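Local coordinates for protein C-domain type II peptide synthetase (Streptomyces globisporus, PDB 4ZXW) that is a condensation-domain protein of the type II peptide synthetase kind, built of two lobes like other members of that family, at residues A159-A164 with V307-N312; A264-F269 with R332-C337; P292-G297 with I311-L316; V370-H375 with G409-I414. All blocks are in the same frame, centred on the assembly; numbering follows the deposited sequence.

Contact 1 of 4, residues A159-A164 with V307-N312; sequences AADAWA and VGSFIN
Asp161 turns its two carboxylate oxygens to different tasks. OD2 accepts the N-H of Phe310, 2.7 Å from its N; the bond is nearly straight at N-H (169°), but the donor stands above the carboxylate plane. The same OD2 sits at the edge of the Phe310 ring, near its plane and 3.4 Å from Phe310 CB. OD1 looks the other way, to Ala164 N at 2.9 Å, and so caps helix 162-179 with Asp161 as the N-cap. Having CG between the backbone N and the carbonyl carbon (chi1 56°) folds the carboxylate back over the first turn, which makes this possible. In the backbone, Asp161 N donates to Gly308 O (3.2 Å), from above the carbonyl plane, and Ala160 CA also approaches that oxygen. Ala164 CB rests on Gly308 O at 3.5 Å and beside Val307 CG1 at 4.0 Å. In the second shell, Arg298 forms a salt bridge with OD1 and a cation-pi contact with the Phe310 ring, while His157 ND1 bonds Ala160 O. His157 and Asp161 fit the His-His-x-x-x-Asp signature of condensation domains. With a helix N-terminus, a backbone N-H and an arginine all turned to its carboxylate, buried Asp161 probably serves chiefly to hold the motif loop against the 307-312 segment.

Contact 2 of 4, residues A264-F269 with R332-C337; sequences AKCSPF and RTRTTC
Arg334 reaches from its helix to the turn at Lys265, and CB, CD and NH2 each meet something there. With CG anti to the backbone N (chi1 177°) the chain leaves the helix straight, and CB and then CD pass the sulfur of Cys266. Cys266 is modelled in two conformers, so this sulfur contact is doubtful in detail. CD also lies 3.7 Å from Lys265 O. Here the chain bends at chi3 (74°), which swings the guanidinium round to the carbonyl. NH2 donates to Lys265 O at 3.0 Å, and the oxygen lies in the guanidinium plane, although from the carbonyl's own standpoint the donor stands well above its plane. NH2 further comes within 3.8 Å of Lys265 CB. The acceptor is well placed: Lys265, with positive phi, is the C-prime residue of the Schellman motif that ends helix 251-264, and Arg334 would favour the negative end of that helix dipole. One turn later, Cys337 SG meets CE2 at the edge of the Phe269 ring, 4.3 Å away. Ser267 then caps the next helix through Met270 N. Helix 326-342 thus lies against both the turn and helix 268-284: Thr333 packs on Met270 and Phe273. Beyond it, Cys337 packs on Leu316 of strand 312-319 and Phe269 on Phe371 and Ala373 of strand 366-373.

Contact 3 of 4, residues P292-G297 with I311-L316; sequences PTFSGG and INFLPL. With 4T7 ((1R)-1-(naphthalen-2-yl)ethane-1,2-diol), chain E.
Thr293-Leu314 and Ser295-Asn312 form the hydrogen-bonded pairs of an antiparallel ladder whose strand axes come within 4.4 Å and are twisted to 139°. Phe294-Phe313 is the non-hydrogen-bonded pair between them, and Pro292-Pro315 the next one beyond Thr293-Leu314. On the phenylalanine face, Phe313 turns its edge toward the face of Phe294 in an offset edge-to-face pair (planes at 62°, centroids 5.6 Å apart), and Pro292 CB covers a face of Phe313 (CH-pi, 3.7 Å from the centroid). Ile311 CG1, set between its backbone N and carbonyl carbon (chi1 56°), carries CD1 over one face of Phe294, 4.1 Å from its centroid. The hairpin's long connection is probably the floor loop of condensation domains, passing from the C-terminal lobe to the N-terminal one. Against Phe294 and Ile311 lies (1R)-1-(naphthalen-2-yl)ethane-1,2-diol: its CAJ is 3.2 Å from Phe294 CE2, and its OAA 3.6 Å from Ile311 CD1. The face of Thr293 and Ser295 carries Thr293 CG2, 3.8 Å from Leu316 CD1, and Ser295 OG, 3.6 Å from Asn312 CB. Here the polar ends have partners beyond the two strands: Glu344 bonds Asn312 ND2 and Ser295 OG, while Thr293 OG1 is hydrogen-bonded to Phe371 O.

Contact 4 of 4, residues V370-H375 with G409-I414; sequences VFQAVH and GVLWSI. With FRU (beta-D-fructofuranose), chain C; 4T7 ((1R)-1-(naphthalen-2-yl)ethane-1,2-diol), chain E; GLC (alpha-D-glucopyranose), chain B.
Phe371 CD2 presses on Trp412 CB at 3.4 Å, the tightest apolar meeting in this parallel strand pair of the five-stranded mixed sheet. The two rings, 29° from parallel, are slid apart and barely overlap. With CG beside the backbone N (chi1 -61°), Trp412 swings away from the neighbouring strand, with an edge of the indole near Val370 O. On the other face, Leu411 crosses Val370, its CD1 fitting against the CB/CG1 branch, 3.7 Å from Val370 CB. Leu411 CD2 and Val370 CG2 form the wall facing (1R)-1-(naphthalen-2-yl)ethane-1,2-diol: CD2 is 3.8 Å from its OAB, and CG2 touches the naphthalene at CAD (3.6 Å). Further along, extended Gln372 lays its amide across the strand gap: NE2 donates to Ser413 OG at 2.9 Å, almost straight (175°) and in the amide plane. Ser413 OG in turn donates to O6 of beta-D-fructofuranose at 2.6 Å, so the amide probably helps orient one of the hydroxyls that hold the sugar. Val374 CG2 fills the flank of that hydroxyl, 3.3 Å from Ser413 OG. The aromatic face is closed by helices: Met272 and Tyr276 of helix 268-284 meet Phe371, and Phe441 and Tyr445 of helix 435-454 meet Trp412. Strand 410-416 lies between strands 366-373 and 422-429, while Pro292 of the hairpin makes a backbone hydrogen bond to Phe371.

Overall arrangement
From the N terminus, 159-164 comes first, at the head of helix 162-179, and contact 1 closes when the chain returns at 307-312. Contact 2 opens inside that loop at 264-269 and closes beyond it at 332-337, so the two cross. Contact 3 is nested in the loop of contact 2 and ends on the same stretch as contact 1, sharing Ile311 and Asn312. Contact 4 follows in series. It meets contact 3 where Pro292 and Thr293 bond Phe371, and contact 2 where Phe269 packs on Ala373; contact 1 meets contact 4 where Trp163 lies on His375. Together they tie the start of helix 162-179 to the hairpin, helices and five-stranded sheet, with the naphthyl diol touching both contact 3 and contact 4.

Contact 1 of 4, residues A159-A164 with V307-N312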
# COMPACT_ATOMS: atom_id res chain seq x y z
N ALA A 159 -5.93 5.51 -8.61
CA ALA A 159 -5.79 6.97 -8.58
C ALA A 159 -4.83 7.47 -7.50
O ALA A 159 -4.28 8.58 -7.62
CB ALA A 159 -7.14 7.65 -8.36
N ALA A 160 -4.63 6.67 -6.46
CA ALA A 160 -3.88 7.11 -5.29
C ALA A 160 -3.16 5.97 -4.60
O ALA A 160 -3.74 4.89 -4.41
CB ALA A 160 -4.83 7.80 -4.29
N ASP A 161 -1.89 6.20 -4.23
CA ASP A 161 -1.16 5.34 -3.30
C ASP A 161 -1.12 6.01 -1.91
O ASP A 161 -1.74 7.05 -1.70
CB ASP A 161 0.27 5.02 -3.82
CG ASP A 161 1.10 6.27 -4.12
OD1 ASP A 161 0.90 7.32 -3.46
OD2 ASP A 161 1.99 6.21 -5.01
N ALA A 162 -0.41 5.40 -0.96
CA ALA A 162 -0.45 5.86 0.43
C ALA A 162 0.11 7.26 0.55
O ALA A 162 -0.42 8.10 1.26
CB ALA A 162 0.32 4.94 1.30
N TRP A 163 1.19 7.49 -0.16
CA TRP A 163 1.82 8.79 -0.17
C TRP A 163 0.78 9.81 -0.65
O TRP A 163 0.63 10.88 -0.05
CB TRP A 163 3.08 8.79 -1.07
CG TRP A 163 3.82 10.08 -1.04
CD1 TRP A 163 3.48 11.24 -1.68
CD2 TRP A 163 5.02 10.34 -0.32
NE1 TRP A 163 4.40 12.22 -1.39
CE2 TRP A 163 5.36 11.69 -0.56
CE3 TRP A 163 5.85 9.57 0.52
CZ2 TRP A 163 6.48 12.29 -0.00
CZ3 TRP A 163 6.96 10.16 1.07
CH2 TRP A 163 7.27 11.50 0.81
N ALA A 164 0.06 9.47 -1.72
CA ALA A 164 -0.93 10.40 -2.27
C ALA A 164 -2.05 10.71 -1.27
O ALA A 164 -2.62 11.80 -1.30
CB ALA A 164 -1.53 9.86 -3.57
N VAL A 307 -0.72 13.61 -6.72
CA VAL A 307 -1.64 12.54 -6.44
C VAL A 307 -1.63 11.60 -7.64
O VAL A 307 -1.73 12.01 -8.80
CB VAL A 307 -3.04 13.08 -6.15
CG1 VAL A 307 -4.04 11.93 -5.97
CG2 VAL A 307 -3.02 13.98 -4.89
N GLY A 308 -1.49 10.32 -7.33
CA GLY A 308 -1.42 9.29 -8.33
C GLY A 308 -0.98 8.04 -7.60
O GLY A 308 -0.65 8.11 -6.43
N SER A 309 -0.96 6.90 -8.28
CA SER A 309 -0.39 5.72 -7.67
C SER A 309 0.93 5.42 -8.34
O SER A 309 0.96 5.03 -9.49
CB SER A 309 -1.33 4.53 -7.78
OG SER A 309 -0.77 3.43 -7.09
N PHE A 310 2.01 5.62 -7.60
CA PHE A 310 3.38 5.53 -8.11
C PHE A 310 4.07 4.23 -7.80
O PHE A 310 5.12 3.96 -8.37
CB PHE A 310 4.25 6.65 -7.51
CG PHE A 310 3.98 8.02 -8.08
CD1 PHE A 310 2.75 8.65 -7.87
CD2 PHE A 310 4.94 8.67 -8.85
CE1 PHE A 310 2.50 9.89 -8.40
CE2 PHE A 310 4.69 9.93 -9.38
CZ PHE A 310 3.48 10.53 -9.16
N ILE A 311 3.53 3.46 -6.87
CA ILE A 311 4.24 2.28 -6.35
C ILE A 311 4.66 1.31 -7.47
O ILE A 311 4.03 1.24 -8.52
CB ILE A 311 3.40 1.54 -5.34
CG1 ILE A 311 2.05 1.15 -5.98
CG2 ILE A 311 3.25 2.39 -4.08
CD1 ILE A 311 1.24 0.23 -5.11
N ASN A 312 5.72 0.55 -7.22
CA ASN A 312 6.29 -0.28 -8.27
C ASN A 312 6.66 -1.65 -7.73
O ASN A 312 7.39 -1.79 -6.75
CB ASN A 312 7.50 0.41 -8.91
CG ASN A 312 8.15 -0.43 -10.03
OD1 ASN A 312 7.48 -0.88 -10.98
ND2 ASN A 312 9.44 -0.68 -9.90

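Contact 2 of 4, residues A264-F269 with R332-C337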
# COMPACT_ATOMS: atom_id res chain seq x y z
N ALA A 264 23.09 -3.14 13.02
CA ALA A 264 23.45 -3.87 11.81
C ALA A 264 23.65 -2.93 10.60
O ALA A 264 24.18 -3.33 9.57
CB ALA A 264 22.38 -4.92 11.49
N LYS A 265 23.20 -1.70 10.72
CA LYS A 265 23.29 -0.75 9.62
C LYS A 265 22.38 -1.19 8.43
O LYS A 265 22.72 -1.05 7.25
CB LYS A 265 24.75 -0.57 9.21
CG LYS A 265 25.68 -0.42 10.40
CD LYS A 265 26.28 0.97 10.54
CE LYS A 265 27.40 1.02 11.62
NZ LYS A 265 26.96 0.65 13.02
N CYS A 266 21.22 -1.74 8.78
CA CYS A 266 20.17 -2.09 7.83
C CYS A 266 18.86 -1.40 8.24
O CYS A 266 18.71 -0.99 9.39
CB CYS A 266 19.95 -3.59 7.77
SG CYS A 266 21.43 -4.59 7.40
N SER A 267 17.92 -1.30 7.32
CA SER A 267 16.65 -0.68 7.62
C SER A 267 15.76 -1.66 8.38
O SER A 267 15.89 -2.88 8.24
CB SER A 267 15.96 -0.25 6.34
OG SER A 267 15.46 -1.40 5.67
N PRO A 268 14.81 -1.14 9.15
CA PRO A 268 13.83 -2.06 9.74
C PRO A 268 13.09 -2.90 8.68
O PRO A 268 12.80 -4.06 8.96
CB PRO A 268 12.89 -1.11 10.48
CG PRO A 268 13.72 0.07 10.80
CD PRO A 268 14.62 0.24 9.61
N PHE A 269 12.78 -2.33 7.51
CA PHE A 269 12.17 -3.11 6.42
C PHE A 269 13.02 -4.33 6.04
O PHE A 269 12.46 -5.41 5.88
CB PHE A 269 11.96 -2.29 5.15
CG PHE A 269 11.57 -3.14 3.96
CD1 PHE A 269 10.28 -3.65 3.83
CD2 PHE A 269 12.49 -3.47 2.99
CE1 PHE A 269 9.92 -4.45 2.76
CE2 PHE A 269 12.15 -4.28 1.92
CZ PHE A 269 10.85 -4.77 1.80
N ARG A 332 22.57 -10.29 3.38
CA ARG A 332 22.28 -10.63 1.99
C ARG A 332 21.08 -9.86 1.47
O ARG A 332 21.06 -9.37 0.34
CB ARG A 332 22.07 -12.12 1.85
CG ARG A 332 23.30 -12.89 2.27
CD ARG A 332 23.19 -14.34 1.88
NE ARG A 332 24.20 -15.16 2.53
CZ ARG A 332 24.41 -16.44 2.24
NH1 ARG A 332 23.69 -17.04 1.30
NH2 ARG A 332 25.33 -17.13 2.88
N THR A 333 20.08 -9.71 2.33
CA THR A 333 18.88 -8.94 1.98
C THR A 333 19.28 -7.51 1.68
O THR A 333 18.85 -6.92 0.71
CB THR A 333 17.86 -8.95 3.11
OG1 THR A 333 17.38 -10.29 3.27
CG2 THR A 333 16.73 -7.99 2.83
N ARG A 334 20.12 -6.94 2.53
CA ARG A 334 20.56 -5.58 2.30
C ARG A 334 21.25 -5.46 0.95
O ARG A 334 21.06 -4.49 0.23
CB ARG A 334 21.51 -5.12 3.40
CG ARG A 334 22.05 -3.74 3.14
CD ARG A 334 22.88 -3.23 4.30
NE ARG A 334 24.16 -3.90 4.33
CZ ARG A 334 25.13 -3.66 5.20
NH1 ARG A 334 26.27 -4.34 5.12
NH2 ARG A 334 24.97 -2.75 6.14
N THR A 335 22.08 -6.43 0.63
CA THR A 335 22.75 -6.40 -0.66
C THR A 335 21.74 -6.46 -1.81
O THR A 335 21.85 -5.74 -2.81
CB THR A 335 23.73 -7.57 -0.78
OG1 THR A 335 24.68 -7.50 0.28
CG2 THR A 335 24.44 -7.53 -2.12
N THR A 336 20.76 -7.34 -1.66
CA THR A 336 19.74 -7.49 -2.70
C THR A 336 18.94 -6.21 -2.90
O THR A 336 18.69 -5.77 -4.02
CB THR A 336 18.78 -8.62 -2.35
OG1 THR A 336 19.48 -9.87 -2.44
CG2 THR A 336 17.55 -8.64 -3.27
N CYS A 337 18.51 -5.62 -1.80
CA CYS A 337 17.71 -4.39 -1.89
C CYS A 337 18.55 -3.26 -2.47
O CYS A 337 18.08 -2.47 -3.28
CB CYS A 337 17.17 -3.98 -0.52
SG CYS A 337 16.02 -5.09 0.22

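Contact 3 of 4, residues P292-G297 with I311-L316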
# COMPACT_ATOMS: atom_id res chain seq x y z
N PRO A 292 8.47 -10.31 -4.32
CA PRO A 292 8.35 -8.92 -4.71
C PRO A 292 7.96 -8.04 -3.53
O PRO A 292 7.35 -8.50 -2.55
CB PRO A 292 7.25 -8.94 -5.77
CG PRO A 292 6.40 -10.10 -5.37
CD PRO A 292 7.31 -11.11 -4.74
N THR A 293 8.39 -6.79 -3.60
CA THR A 293 7.88 -5.77 -2.73
C THR A 293 7.25 -4.72 -3.64
O THR A 293 7.26 -4.87 -4.85
CB THR A 293 9.01 -5.18 -1.82
OG1 THR A 293 8.45 -4.30 -0.81
CG2 THR A 293 10.01 -4.42 -2.63
N PHE A 294 6.66 -3.70 -3.03
CA PHE A 294 6.34 -2.48 -3.74
C PHE A 294 7.27 -1.38 -3.29
O PHE A 294 7.31 -1.08 -2.11
CB PHE A 294 4.89 -2.07 -3.49
CG PHE A 294 3.93 -2.79 -4.33
CD1 PHE A 294 3.85 -2.55 -5.70
CD2 PHE A 294 3.07 -3.73 -3.76
CE1 PHE A 294 2.90 -3.21 -6.49
CE2 PHE A 294 2.14 -4.41 -4.55
CZ PHE A 294 2.06 -4.15 -5.92
N SER A 295 8.06 -0.82 -4.20
CA SER A 295 8.80 0.39 -3.87
C SER A 295 7.83 1.56 -3.95
O SER A 295 6.73 1.42 -4.48
CB SER A 295 9.99 0.59 -4.83
OG SER A 295 9.54 1.20 -6.02
N GLY A 296 8.25 2.71 -3.43
CA GLY A 296 7.39 3.88 -3.35
C GLY A 296 7.27 4.55 -4.71
O GLY A 296 6.26 5.19 -5.01
N GLY A 297 8.30 4.39 -5.53
CA GLY A 297 8.24 4.78 -6.93
C GLY A 297 8.29 6.29 -7.09
O GLY A 297 8.00 6.82 -8.17
N ILE A 311 3.53 3.46 -6.87
CA ILE A 311 4.24 2.28 -6.35
C ILE A 311 4.66 1.31 -7.47
O ILE A 311 4.03 1.24 -8.52
CB ILE A 311 3.40 1.54 -5.34
CG1 ILE A 311 2.05 1.15 -5.98
CG2 ILE A 311 3.25 2.39 -4.08
CD1 ILE A 311 1.24 0.23 -5.11
N ASN A 312 5.72 0.55 -7.22
CA ASN A 312 6.29 -0.28 -8.27
C ASN A 312 6.66 -1.65 -7.73
O ASN A 312 7.39 -1.79 -6.75
CB ASN A 312 7.50 0.41 -8.91
CG ASN A 312 8.15 -0.43 -10.03
OD1 ASN A 312 7.48 -0.88 -10.98
ND2 ASN A 312 9.44 -0.68 -9.90
N PHE A 313 6.13 -2.65 -8.42
CA PHE A 313 6.35 -4.05 -8.15
C PHE A 313 7.81 -4.33 -8.39
O PHE A 313 8.29 -4.05 -9.47
CB PHE A 313 5.48 -4.88 -9.09
CG PHE A 313 5.22 -6.28 -8.65
CD1 PHE A 313 4.45 -6.56 -7.55
CD2 PHE A 313 5.69 -7.35 -9.42
CE1 PHE A 313 4.17 -7.86 -7.18
CE2 PHE A 313 5.42 -8.65 -9.05
CZ PHE A 313 4.65 -8.91 -7.93
N LEU A 314 8.50 -4.86 -7.39
CA LEU A 314 9.96 -4.96 -7.45
C LEU A 314 10.43 -6.31 -6.92
O LEU A 314 10.33 -6.55 -5.71
CB LEU A 314 10.59 -3.83 -6.64
CG LEU A 314 12.11 -3.74 -6.60
CD1 LEU A 314 12.60 -3.53 -7.99
CD2 LEU A 314 12.53 -2.58 -5.70
N PRO A 315 10.92 -7.19 -7.81
CA PRO A 315 11.34 -8.51 -7.35
C PRO A 315 12.67 -8.49 -6.58
O PRO A 315 13.64 -7.91 -7.04
CB PRO A 315 11.51 -9.32 -8.66
CG PRO A 315 11.35 -8.37 -9.77
CD PRO A 315 11.24 -6.98 -9.23
N LEU A 316 12.69 -9.15 -5.43
CA LEU A 316 13.86 -9.20 -4.59
C LEU A 316 14.27 -10.66 -4.46
O LEU A 316 13.59 -11.45 -3.79
CB LEU A 316 13.58 -8.59 -3.21
CG LEU A 316 13.16 -7.12 -3.14
CD1 LEU A 316 12.91 -6.68 -1.68
CD2 LEU A 316 14.21 -6.20 -3.81
CAI 4T7 E . -1.16 -6.03 -4.15
CAM 4T7 E . -0.87 -7.17 -4.92
CAG 4T7 E . -0.55 -8.37 -4.29
CAD 4T7 E . -0.29 -9.52 -5.04
CAC 4T7 E . -0.36 -9.48 -6.43
CAF 4T7 E . -0.68 -8.28 -7.07
CAL 4T7 E . -0.96 -7.13 -6.30
CAH 4T7 E . -1.29 -5.92 -6.92
CAE 4T7 E . -1.54 -4.79 -6.15
CAK 4T7 E . -1.50 -4.81 -4.75
CAN 4T7 E . -1.78 -3.60 -4.00
OAB 4T7 E . -2.59 -3.79 -2.81
CAJ 4T7 E . -0.50 -2.87 -3.55
OAA 4T7 E . -0.81 -1.68 -2.81

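Contact 4 of 4, residues V370-H375 with G409-I414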
# COMPACT_ATOMS: atom_id res chain seq x y z
N VAL A 370 3.42 -10.74 -1.55
CA VAL A 370 4.16 -9.51 -1.65
C VAL A 370 4.43 -9.08 -0.22
O VAL A 370 3.57 -9.17 0.63
CB VAL A 370 3.35 -8.42 -2.42
CG1 VAL A 370 4.07 -7.12 -2.46
CG2 VAL A 370 3.00 -8.87 -3.84
N PHE A 371 5.62 -8.58 0.03
CA PHE A 371 5.93 -8.09 1.36
C PHE A 371 6.41 -6.64 1.22
O PHE A 371 7.41 -6.39 0.56
CB PHE A 371 6.98 -8.99 2.02
CG PHE A 371 7.18 -8.71 3.48
CD1 PHE A 371 7.90 -7.62 3.89
CD2 PHE A 371 6.67 -9.57 4.43
CE1 PHE A 371 8.12 -7.38 5.24
CE2 PHE A 371 6.87 -9.34 5.76
CZ PHE A 371 7.60 -8.23 6.17
N GLN A 372 5.66 -5.70 1.81
CA GLN A 372 5.95 -4.28 1.63
C GLN A 372 6.00 -3.47 2.91
O GLN A 372 5.37 -3.78 3.92
CB GLN A 372 4.92 -3.59 0.70
CG GLN A 372 3.57 -3.34 1.35
CD GLN A 372 2.59 -2.56 0.46
OE1 GLN A 372 2.82 -2.35 -0.74
NE2 GLN A 372 1.49 -2.12 1.07
N ALA A 373 6.72 -2.37 2.83
CA ALA A 373 6.61 -1.31 3.79
C ALA A 373 5.90 -0.16 3.11
O ALA A 373 6.24 0.22 1.99
CB ALA A 373 7.97 -0.89 4.29
N VAL A 374 4.90 0.39 3.80
CA VAL A 374 4.17 1.55 3.33
C VAL A 374 5.06 2.77 3.22
O VAL A 374 5.73 3.13 4.18
CB VAL A 374 3.01 1.85 4.25
CG1 VAL A 374 2.24 3.10 3.76
CG2 VAL A 374 2.12 0.63 4.35
N HIS A 375 5.06 3.39 2.04
CA HIS A 375 5.82 4.61 1.78
C HIS A 375 4.93 5.85 1.92
O HIS A 375 4.03 6.09 1.09
CB HIS A 375 6.43 4.55 0.37
CG HIS A 375 7.29 5.72 0.02
ND1 HIS A 375 8.57 5.88 0.52
CD2 HIS A 375 7.07 6.77 -0.81
CE1 HIS A 375 9.09 6.99 0.02
NE2 HIS A 375 8.21 7.55 -0.79
N GLY A 409 -3.39 -12.50 -4.94
CA GLY A 409 -2.26 -12.84 -4.11
C GLY A 409 -2.44 -12.59 -2.63
O GLY A 409 -3.56 -12.48 -2.11
N VAL A 410 -1.30 -12.50 -1.96
CA VAL A 410 -1.22 -12.31 -0.54
C VAL A 410 -0.36 -11.09 -0.30
O VAL A 410 0.73 -10.98 -0.87
CB VAL A 410 -0.65 -13.55 0.14
CG1 VAL A 410 -0.42 -13.33 1.61
CG2 VAL A 410 -1.58 -14.71 -0.06
N LEU A 411 -0.85 -10.16 0.51
CA LEU A 411 -0.06 -8.98 0.83
C LEU A 411 0.25 -8.86 2.32
O LEU A 411 -0.65 -8.83 3.17
CB LEU A 411 -0.77 -7.73 0.36
CG LEU A 411 -0.01 -6.40 0.59
CD1 LEU A 411 1.17 -6.35 -0.27
CD2 LEU A 411 -0.90 -5.21 0.23
N TRP A 412 1.54 -8.78 2.62
CA TRP A 412 2.03 -8.32 3.92
C TRP A 412 2.34 -6.86 3.76
O TRP A 412 3.01 -6.46 2.83
CB TRP A 412 3.29 -9.05 4.34
CG TRP A 412 3.13 -10.51 4.50
CD1 TRP A 412 3.11 -11.45 3.51
CD2 TRP A 412 3.02 -11.22 5.73
NE1 TRP A 412 2.97 -12.70 4.04
CE2 TRP A 412 2.93 -12.59 5.41
CE3 TRP A 412 2.99 -10.83 7.06
CZ2 TRP A 412 2.80 -13.58 6.39
CZ3 TRP A 412 2.87 -11.81 8.04
CH2 TRP A 412 2.77 -13.17 7.69
N SER A 413 1.84 -6.04 4.67
CA SER A 413 2.10 -4.63 4.58
C SER A 413 2.36 -4.11 5.99
O SER A 413 1.55 -4.30 6.88
CB SER A 413 0.92 -3.93 3.91
OG SER A 413 1.06 -2.50 3.92
N ILE A 414 3.49 -3.45 6.16
CA ILE A 414 3.88 -2.86 7.43
C ILE A 414 4.07 -1.37 7.26
O ILE A 414 4.67 -0.94 6.28
CB ILE A 414 5.20 -3.47 7.96
CG1 ILE A 414 5.10 -4.98 8.02
CG2 ILE A 414 5.49 -2.92 9.35
CD1 ILE A 414 3.96 -5.47 8.84
C1 FRU C . -3.78 2.07 7.74
C2 FRU C . -3.19 0.77 7.17
C3 FRU C . -3.55 -0.49 7.94
C4 FRU C . -2.36 -1.48 7.90
C5 FRU C . -1.21 -0.48 7.77
C6 FRU C . -0.12 -1.07 6.88
O1 FRU C . -5.12 2.29 7.35
O2 FRU C . -3.72 0.46 5.89
O3 FRU C . -4.93 -0.87 8.07
O4 FRU C . -2.21 -2.38 9.00
O5 FRU C . -1.75 0.75 7.19
O6 FRU C . -0.66 -1.36 5.56
CAI 4T7 E . -1.16 -6.03 -4.15
CAM 4T7 E . -0.87 -7.17 -4.92
CAG 4T7 E . -0.55 -8.37 -4.29
CAD 4T7 E . -0.29 -9.52 -5.04
CAC 4T7 E . -0.36 -9.48 -6.43
CAF 4T7 E . -0.68 -8.28 -7.07
CAL 4T7 E . -0.96 -7.13 -6.30
CAH 4T7 E . -1.29 -5.92 -6.92
CAE 4T7 E . -1.54 -4.79 -6.15
CAK 4T7 E . -1.50 -4.81 -4.75
CAN 4T7 E . -1.78 -3.60 -4.00
OAB 4T7 E . -2.59 -3.79 -2.81
CAJ 4T7 E . -0.50 -2.87 -3.55
OAA 4T7 E . -0.81 -1.68 -2.81
C1 GLC B . -3.17 1.07 4.75
C2 GLC B . -4.36 1.55 3.93
C3 GLC B . -5.22 0.41 3.41
C4 GLC B . -4.34 -0.59 2.68
C5 GLC B . -3.18 -1.04 3.59
C6 GLC B . -2.28 -2.01 2.81
O2 GLC B . -5.18 2.38 4.73
O3 GLC B . -6.16 0.97 2.48
O4 GLC B . -5.13 -1.72 2.29
O5 GLC B . -2.41 0.09 4.05
O6 GLC B . -1.62 -1.27 1.78